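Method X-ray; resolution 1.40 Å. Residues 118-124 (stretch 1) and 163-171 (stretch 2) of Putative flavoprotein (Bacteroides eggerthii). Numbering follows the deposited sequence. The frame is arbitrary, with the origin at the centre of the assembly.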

ATOM      1  N   LYS A 118     -11.641 -10.553  -3.011  1.00 15.91           N
ATOM      2  CA  LYS A 118     -10.217 -10.762  -3.063  1.00 16.05           C
ATOM      3  C   LYS A 118      -9.593 -10.816  -1.670  1.00 13.46           C
ATOM      4  O   LYS A 118     -10.150 -10.327  -0.683  1.00 18.00           O
ATOM      5  CB  LYS A 118      -9.560  -9.635  -3.862  1.00 15.08           C
ATOM      6  CG  LYS A 118     -10.175  -9.408  -5.234  1.00 15.64           C
ATOM      7  CD  LYS A 118      -9.385  -8.415  -6.036  1.00 16.59           C
ATOM      8  CE  LYS A 118     -10.147  -7.950  -7.249  1.00 19.44           C
ATOM      9  NZ  LYS A 118     -10.447  -9.072  -8.157  1.00 21.65           N
ATOM     10  N   THR A 119      -8.410 -11.415  -1.599  1.00 14.11           N
ATOM     11  CA  THR A 119      -7.587 -11.346  -0.403  1.00 12.67           C
ATOM     12  C   THR A 119      -6.783 -10.056  -0.522  1.00 10.86           C
ATOM     13  O   THR A 119      -6.113  -9.852  -1.537  1.00 13.76           O
ATOM     14  CB  THR A 119      -6.668 -12.558  -0.295  1.00 15.03           C
ATOM     15  OG1 THR A 119      -7.474 -13.741  -0.268  1.00 20.18           O
ATOM     16  CG2 THR A 119      -5.832 -12.486   0.956  1.00 17.43           C
ATOM     17  N   VAL A 120      -6.810  -9.203   0.512  1.00 10.90           N
ATOM     18  CA  VAL A 120      -6.143  -7.887   0.482  1.00 10.06           C
ATOM     19  C   VAL A 120      -5.129  -7.848   1.625  1.00  9.48           C
ATOM     20  O   VAL A 120      -5.485  -8.145   2.765  1.00  9.83           O
ATOM     21  CB  VAL A 120      -7.164  -6.749   0.579  1.00 11.44           C
ATOM     22  CG1 VAL A 120      -6.474  -5.403   0.440  1.00 13.00           C
ATOM     23  CG2 VAL A 120      -8.313  -6.948  -0.486  1.00 15.27           C
ATOM     24  N   VAL A 121      -3.881  -7.489   1.328  1.00 10.15           N
ATOM     25  CA  VAL A 121      -2.780  -7.615   2.289  1.00 10.00           C
ATOM     26  C   VAL A 121      -1.919  -6.344   2.228  1.00  9.34           C
ATOM     27  O   VAL A 121      -1.366  -6.043   1.185  1.00  9.25           O
ATOM     28  CB  VAL A 121      -1.895  -8.839   2.001  1.00 10.69           C
ATOM     29  CG1 VAL A 121      -0.942  -9.064   3.201  1.00 12.63           C
ATOM     30  CG2 VAL A 121      -2.715 -10.100   1.650  1.00 11.21           C
ATOM     31  N   PRO A 122      -1.848  -5.584   3.331  1.00  8.45           N
ATOM     32  CA  PRO A 122      -0.999  -4.388   3.284  1.00  8.91           C
ATOM     33  C   PRO A 122       0.476  -4.733   3.468  1.00  9.15           C
ATOM     34  O   PRO A 122       0.815  -5.743   4.063  1.00  9.63           O
ATOM     35  CB  PRO A 122      -1.510  -3.555   4.470  1.00  9.80           C
ATOM     36  CG  PRO A 122      -1.950  -4.597   5.481  1.00 10.74           C
ATOM     37  CD  PRO A 122      -2.445  -5.775   4.662  1.00  8.81           C
ATOM     38  N   PHE A 123       1.335  -3.856   2.999  1.00  8.79           N
ATOM     39  CA  PHE A 123       2.743  -3.873   3.348  1.00  8.62           C
ATOM     40  C   PHE A 123       3.260  -2.462   3.355  1.00  8.32           C
ATOM     41  O   PHE A 123       2.631  -1.560   2.794  1.00  8.67           O
ATOM     42  CB  PHE A 123       3.554  -4.804   2.418  1.00  8.94           C
ATOM     43  CG  PHE A 123       3.691  -4.331   0.986  1.00  7.91           C
ATOM     44  CD1 PHE A 123       2.706  -4.596   0.059  1.00  8.94           C
ATOM     45  CD2 PHE A 123       4.843  -3.695   0.562  1.00  9.47           C
ATOM     46  CE1 PHE A 123       2.836  -4.205  -1.274  1.00  8.90           C
ATOM     47  CE2 PHE A 123       4.999  -3.333  -0.759  1.00  9.61           C
ATOM     48  CZ  PHE A 123       3.991  -3.594  -1.672  1.00  9.68           C
ATOM     49  N   ALA A 124       4.419  -2.242   3.971  1.00  8.91           N
ATOM     50  CA  ALA A 124       4.884  -0.870   4.145  1.00  8.56           C
ATOM     51  C   ALA A 124       6.372  -0.781   4.299  1.00  9.50           C
ATOM     52  O   ALA A 124       7.042  -1.781   4.583  1.00  9.80           O
ATOM     53  CB  ALA A 124       4.178  -0.216   5.370  1.00 10.45           C
ATOM     54  N   ALA A 163       8.042 -16.993   4.358  1.00 13.15           N
ATOM     55  CA  ALA A 163       7.599 -17.380   5.701  1.00 12.26           C
ATOM     56  C   ALA A 163       6.321 -16.612   6.085  1.00 13.28           C
ATOM     57  O   ALA A 163       5.364 -17.183   6.602  1.00 12.34           O
ATOM     58  CB  ALA A 163       8.739 -17.137   6.743  1.00 13.23           C
ATOM     59  N   TRP A 164       6.319 -15.299   5.854  1.00 12.15           N
ATOM     60  CA  TRP A 164       5.126 -14.475   6.067  1.00 11.30           C
ATOM     61  C   TRP A 164       3.912 -15.049   5.327  1.00 10.67           C
ATOM     62  O   TRP A 164       2.817 -15.213   5.900  1.00 10.68           O
ATOM     63  CB  TRP A 164       5.432 -13.062   5.569  1.00 10.85           C
ATOM     64  CG  TRP A 164       4.255 -12.139   5.308  1.00 10.72           C
ATOM     65  CD1 TRP A 164       3.059 -12.052   5.982  1.00 10.24           C
ATOM     66  CD2 TRP A 164       4.233 -11.111   4.336  1.00 10.25           C
ATOM     67  NE1 TRP A 164       2.311 -11.013   5.486  1.00 11.00           N
ATOM     68  CE2 TRP A 164       3.008 -10.420   4.469  1.00 11.12           C
ATOM     69  CE3 TRP A 164       5.147 -10.679   3.386  1.00 11.70           C
ATOM     70  CZ2 TRP A 164       2.678  -9.328   3.671  1.00 11.07           C
ATOM     71  CZ3 TRP A 164       4.808  -9.622   2.568  1.00 12.73           C
ATOM     72  CH2 TRP A 164       3.599  -8.945   2.725  1.00 11.19           C
ATOM     73  N   LEU A 165       4.088 -15.337   4.034  1.00 11.16           N
ATOM     74  CA  LEU A 165       2.959 -15.798   3.231  1.00 12.43           C
ATOM     75  C   LEU A 165       2.445 -17.190   3.627  1.00 11.92           C
ATOM     76  O   LEU A 165       1.245 -17.467   3.530  1.00 13.30           O
ATOM     77  CB  LEU A 165       3.241 -15.669   1.739  1.00 13.69           C
ATOM     78  CG  LEU A 165       3.529 -14.211   1.325  1.00 14.22           C
ATOM     79  CD1 LEU A 165       3.656 -14.143  -0.178  1.00 16.70           C
ATOM     80  CD2 LEU A 165       2.508 -13.213   1.863  1.00 15.59           C
ATOM     81  N   ASP A 166       3.321 -18.015   4.172  1.00 12.42           N
ATOM     82  CA  ASP A 166       2.860 -19.276   4.755  1.00 13.50           C
ATOM     83  C   ASP A 166       2.039 -19.055   6.013  1.00 11.97           C
ATOM     84  O   ASP A 166       0.994 -19.702   6.218  1.00 14.32           O
ATOM     85  CB  ASP A 166       4.041 -20.190   5.103  1.00 13.37           C
ATOM     86  CG  ASP A 166       4.679 -20.845   3.878  1.00 16.27           C
ATOM     87  OD1 ASP A 166       4.087 -20.823   2.761  1.00 18.16           O
ATOM     88  OD2 ASP A 166       5.794 -21.429   4.041  1.00 16.90           O
ATOM     89  N   VAL A 167       2.472 -18.129   6.862  1.00 11.52           N
ATOM     90  CA  VAL A 167       1.708 -17.819   8.092  1.00 12.87           C
ATOM     91  C   VAL A 167       0.295 -17.356   7.755  1.00 14.11           C
ATOM     92  O   VAL A 167      -0.681 -17.765   8.409  1.00 16.55           O
ATOM     93  CB  VAL A 167       2.443 -16.751   8.960  1.00 13.40           C
ATOM     94  CG1 VAL A 167       1.556 -16.157  10.071  1.00 15.56           C
ATOM     95  CG2 VAL A 167       3.712 -17.346   9.552  1.00 14.75           C
ATOM     96  N   ILE A 168       0.184 -16.453   6.776  1.00 12.87           N
ATOM     97  CA  ILE A 168      -1.125 -15.881   6.432  1.00 12.70           C
ATOM     98  C   ILE A 168      -1.887 -16.696   5.382  1.00 15.67           C
ATOM     99  O   ILE A 168      -3.002 -16.345   5.018  1.00 16.82           O
ATOM    100  CB  ILE A 168      -1.055 -14.356   6.081  1.00 12.62           C
ATOM    101  CG1 ILE A 168      -0.331 -14.107   4.753  1.00 11.92           C
ATOM    102  CG2 ILE A 168      -0.450 -13.586   7.255  1.00 14.64           C
ATOM    103  CD1 ILE A 168      -0.643 -12.710   4.157  1.00 12.45           C
ATOM    104  N   ALA A 169      -1.291 -17.794   4.936  1.00 14.96           N
ATOM    105  CA  ALA A 169      -1.916 -18.722   3.972  1.00 16.37           C
ATOM    106  C   ALA A 169      -2.286 -18.065   2.635  1.00 17.21           C
ATOM    107  O   ALA A 169      -3.410 -18.236   2.114  1.00 19.85           O
ATOM    108  CB  ALA A 169      -3.116 -19.394   4.594  1.00 18.71           C
ATOM    109  N   VAL A 170      -1.307 -17.355   2.066  1.00 16.59           N
ATOM    110  CA  VAL A 170      -1.395 -16.816   0.708  1.00 17.99           C
ATOM    111  C   VAL A 170      -0.460 -17.548  -0.223  1.00 22.95           C
ATOM    112  O   VAL A 170       0.727 -17.700   0.087  1.00 24.28           O
ATOM    113  CB  VAL A 170      -1.046 -15.318   0.688  1.00 20.08           C
ATOM    114  CG1 VAL A 170      -0.905 -14.839  -0.768  1.00 21.62           C
ATOM    115  CG2 VAL A 170      -2.092 -14.557   1.476  1.00 20.26           C
ATOM    116  N   LYS A 171      -0.990 -17.992  -1.366  1.00 28.28           N
ATOM    117  CA  LYS A 171      -0.198 -18.751  -2.339  1.00 34.00           C
ATOM    118  C   LYS A 171      -0.598 -18.433  -3.782  1.00 37.68           C
ATOM    119  O   LYS A 171      -1.773 -18.201  -4.031  1.00 39.63           O
ATOM    120  CB  LYS A 171      -0.350 -20.257  -2.074  1.00 34.70           C
ATOM    121  OXT LYS A 171       0.228 -18.402  -4.710  1.00 40.14           O
TER

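The contact joins the strand 119-124 to the helix that begins before A163 and to the residues that follow it at the C-terminus. The two axes approach to 12.2 Å and run at 142°, nearer antiparallel than parallel. The register reflects this: T119 lies across from V170, and V121 from I168.

Apolar packing makes up most of the contact. V121 is at its centre. Its CA-to-CB bond points toward the helix, and its CG1 atom meets two residues one helical turn apart. V121 CG1 lies 3.7 Å from W164 CZ2 and 3.8 Å from I168 CD1. One methyl group thus touches both the indole and the isoleucine tip. F123 adds a second contact to the indole, with F123 CB 4.2 Å from W164 CH2. Its CB points toward the helix, but the end of the side chain leads away, so the phenyl ring is not what meets the tryptophan. T119 CG2 and V170 CG2 are 4.3 Å apart, a looser methyl contact.

The alternation of the strand explains this pattern. T119, V121 and F123 point toward the second stretch, while V120 is out of reach and P122 points away. P122 contributes through its backbone: P122 O is 4.1 Å from W164 CZ2. V121 CG1, P122 O and F123 CB all approach the indole obliquely.

No hydrogen bond crosses between the stretches. W164 NE1 is satisfied elsewhere in the structure.

Hydrogen bonds within the second stretch hold its backbone. I168 N donates to W164 O at 3.0 Å, linking the two residues that touch V121. A169 then leaves helical geometry with positive phi, in a Schellman motif. V170 N bonds to L165 O at 2.9 Å, and A169 N makes a weak bond to D166 O at 3.2 Å. Beyond this turn, V170 points toward the strand.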